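Transketolase (Campylobacter jejuni, PDB 3M7I) is a thiamine diphosphate-dependent enzyme of the transketolase family, assembled from two chains. Local coordinates at residues A[442-447]-A[500-505]. Residues are numbered along the deposited sequence; the frame is centred on the assembly and turned at random.
With RP5 (5-O-phosphono-beta-D-ribofuranose), chain E.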
loop_
_atom_site.group_PDB
_atom_site.type_symbol
_atom_site.label_atom_id
_atom_site.label_comp_id
_atom_site.label_asym_id
_atom_site.label_seq_id
_atom_site.Cartn_x
_atom_site.Cartn_y
_atom_site.Cartn_z
ATOM N N PHE A 442 3.023 -6.602 -13.678
ATOM C CA PHE A 442 4.091 -6.127 -12.848
ATOM C C PHE A 442 5.461 -6.442 -13.534
ATOM O O PHE A 442 5.983 -7.584 -13.464
ATOM C CB PHE A 442 4.082 -6.834 -11.469
ATOM C CG PHE A 442 2.852 -6.577 -10.636
ATOM C CD1 PHE A 442 2.190 -5.371 -10.642
ATOM C CD2 PHE A 442 2.348 -7.612 -9.845
ATOM C CE1 PHE A 442 1.076 -5.177 -9.815
ATOM C CE2 PHE A 442 1.230 -7.423 -9.018
ATOM C CZ PHE A 442 0.576 -6.206 -9.054
ATOM N N THR A 443 6.050 -5.424 -14.102
ATOM C CA THR A 443 7.378 -5.527 -14.736
ATOM C C THR A 443 8.509 -5.246 -13.787
ATOM O O THR A 443 8.325 -4.862 -12.639
ATOM C CB THR A 443 7.445 -4.692 -16.053
ATOM O OG1 THR A 443 7.609 -3.287 -15.765
ATOM C CG2 THR A 443 6.188 -5.026 -16.963
ATOM N N HIS A 444 9.749 -5.400 -14.258
ATOM C CA HIS A 444 10.898 -4.995 -13.444
ATOM C C HIS A 444 10.948 -5.827 -12.153
ATOM O O HIS A 444 11.059 -5.338 -11.046
ATOM C CB HIS A 444 10.881 -3.480 -13.219
ATOM C CG HIS A 444 11.118 -2.699 -14.472
ATOM N ND1 HIS A 444 10.290 -2.786 -15.590
ATOM C CD2 HIS A 444 12.044 -1.749 -14.754
ATOM C CE1 HIS A 444 10.765 -1.979 -16.527
ATOM N NE2 HIS A 444 11.811 -1.324 -16.040
ATOM N N ASP A 445 10.956 -7.115 -12.357
ATOM C CA ASP A 445 10.613 -8.029 -11.274
ATOM C C ASP A 445 11.713 -8.324 -10.247
ATOM O O ASP A 445 11.441 -9.046 -9.275
ATOM C CB ASP A 445 10.144 -9.352 -11.805
ATOM C CG ASP A 445 11.232 -10.176 -12.474
ATOM O OD1 ASP A 445 12.107 -9.634 -13.195
ATOM O OD2 ASP A 445 11.196 -11.436 -12.315
ATOM N N SER A 446 12.950 -7.884 -10.472
ATOM C CA SER A 446 14.024 -8.309 -9.580
ATOM C C SER A 446 15.235 -7.371 -9.591
ATOM O O SER A 446 15.196 -6.301 -10.197
ATOM C CB SER A 446 14.481 -9.692 -10.015
ATOM O OG SER A 446 15.364 -9.578 -11.089
ATOM N N ILE A 447 16.262 -7.746 -8.797
ATOM C CA ILE A 447 17.580 -7.072 -8.867
ATOM C C ILE A 447 18.082 -6.908 -10.316
ATOM O O ILE A 447 18.914 -6.027 -10.573
ATOM C CB ILE A 447 18.631 -7.783 -7.991
ATOM C CG1 ILE A 447 18.728 -9.282 -8.327
ATOM C CG2 ILE A 447 18.343 -7.548 -6.510
ATOM C CD1 ILE A 447 20.002 -9.904 -7.780
ATOM N N LEU A 500 7.133 -9.898 -14.490
ATOM C CA LEU A 500 7.847 -9.812 -15.778
ATOM C C LEU A 500 9.212 -9.092 -15.666
ATOM O O LEU A 500 9.401 -8.234 -14.859
ATOM C CB LEU A 500 6.923 -9.070 -16.792
ATOM C CG LEU A 500 5.530 -9.659 -16.865
ATOM C CD1 LEU A 500 4.528 -8.641 -17.562
ATOM C CD2 LEU A 500 5.627 -10.996 -17.545
ATOM N N SER A 501 10.185 -9.487 -16.497
ATOM C CA SER A 501 11.508 -8.950 -16.422
ATOM C C SER A 501 11.728 -7.670 -17.220
ATOM O O SER A 501 11.104 -7.508 -18.286
ATOM C CB SER A 501 12.547 -9.923 -16.987
ATOM O OG SER A 501 12.359 -10.138 -18.389
ATOM N N ARG A 502 12.632 -6.840 -16.746
ATOM C CA ARG A 502 13.150 -5.707 -17.558
ATOM C C ARG A 502 14.100 -6.248 -18.598
ATOM O O ARG A 502 14.053 -5.850 -19.759
ATOM C CB ARG A 502 13.867 -4.725 -16.671
ATOM C CG ARG A 502 14.455 -3.510 -17.401
ATOM C CD ARG A 502 15.275 -2.643 -16.475
ATOM N NE ARG A 502 15.574 -1.344 -17.066
ATOM C CZ ARG A 502 16.766 -0.908 -17.417
ATOM N NH1 ARG A 502 16.863 0.318 -17.983
ATOM N NH2 ARG A 502 17.861 -1.627 -17.197
ATOM N N GLN A 503 14.933 -7.209 -18.188
ATOM C CA GLN A 503 16.035 -7.634 -19.023
ATOM C C GLN A 503 15.664 -8.824 -19.909
ATOM O O GLN A 503 14.754 -9.619 -19.626
ATOM C CB GLN A 503 17.261 -7.999 -18.169
ATOM C CG GLN A 503 17.151 -9.396 -17.481
ATOM C CD GLN A 503 16.374 -9.454 -16.131
ATOM O OE1 GLN A 503 16.473 -10.483 -15.389
ATOM N NE2 GLN A 503 15.651 -8.385 -15.773
ATOM N N LYS A 504 16.434 -8.999 -20.987
ATOM C CA LYS A 504 16.191 -10.067 -21.903
ATOM C C LYS A 504 16.453 -11.454 -21.298
ATOM O O LYS A 504 17.473 -11.651 -20.630
ATOM C CB LYS A 504 17.113 -9.854 -23.111
ATOM C CG LYS A 504 16.915 -10.842 -24.221
ATOM C CD LYS A 504 17.605 -10.311 -25.536
ATOM C CE LYS A 504 16.961 -8.966 -26.040
ATOM N NZ LYS A 504 17.153 -8.760 -27.554
ATOM N N LEU A 505 15.520 -12.382 -21.460
ATOM C CA LEU A 505 15.630 -13.763 -21.003
ATOM C C LEU A 505 15.814 -14.694 -22.187
ATOM O O LEU A 505 15.453 -14.388 -23.309
ATOM C CB LEU A 505 14.428 -14.214 -20.204
ATOM C CG LEU A 505 14.013 -13.283 -19.052
ATOM C CD1 LEU A 505 12.977 -13.882 -18.190
ATOM C CD2 LEU A 505 15.205 -12.847 -18.184
HETATM C C1 RP5 E . 12.558 4.941 -13.638
HETATM O O4 RP5 E . 12.223 3.793 -14.360
HETATM C C2 RP5 E . 12.709 6.050 -14.664
HETATM O O2 RP5 E . 11.572 6.870 -14.548
HETATM C C3 RP5 E . 12.941 5.354 -15.996
HETATM O O3 RP5 E . 12.265 5.920 -17.100
HETATM C C4 RP5 E . 12.375 3.986 -15.740
HETATM C C5 RP5 E . 13.330 2.945 -16.234
HETATM O O5 RP5 E . 13.189 2.906 -17.647
HETATM P "P'" RP5 E . 13.355 1.467 -18.242
HETATM O O1X RP5 E . 12.221 1.034 -19.125
HETATM O O2X RP5 E . 13.587 0.543 -16.917
HETATM O O3X RP5 E . 14.615 1.355 -19.250
HETATM O O1 RP5 E . 13.810 4.759 -13.007
HETATM O O HOH W 1 14.494 -10.996 -13.264
HETATM O O HOH W 2 13.678 -7.473 -14.155
#
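His444 and Arg502 lie against each other and grip one phosphate oxygen of RP5. The aliphatic part of Arg502 covers a face of the imidazole, with CB 3.9 Å from the ring centroid of His444 in a CH-pi contact. CG of Arg502 is anti to its N (chi1 180°), and the chain runs on extended past the ring. The guanidinium and imidazole planes stand 56° apart. His444 NE2 and Arg502 NE each donate to RP5 O2X at 2.7 Å. Arg502 NH1 donates to RP5 O3X at 2.8 Å. The second ring nitrogen, ND1, donates a hydrogen bond to Thr443 OG1, which sits 26° out of the ring plane and is itself hydrogen-bonded to Asn372. With both ring nitrogens bonded, the rotation of the ring is restrained. Leu500 N donates to Phe442 O at 2.8 Å, carrying the backbone pairing one residue past strand 496-499. Water 2 links Asp445 OD1, Arg502 N and Gln503 NE2, while OD2 of Asp445 forms a salt bridge with Arg475. Arg344, Ser371, Asp452 and His259 of the second subunit also bind RP5. Loops after neighbouring parallel strands 439-443 and 496-499 thus form part of the RP5 phosphate site in the pyrimidine-binding domain of a transketolase.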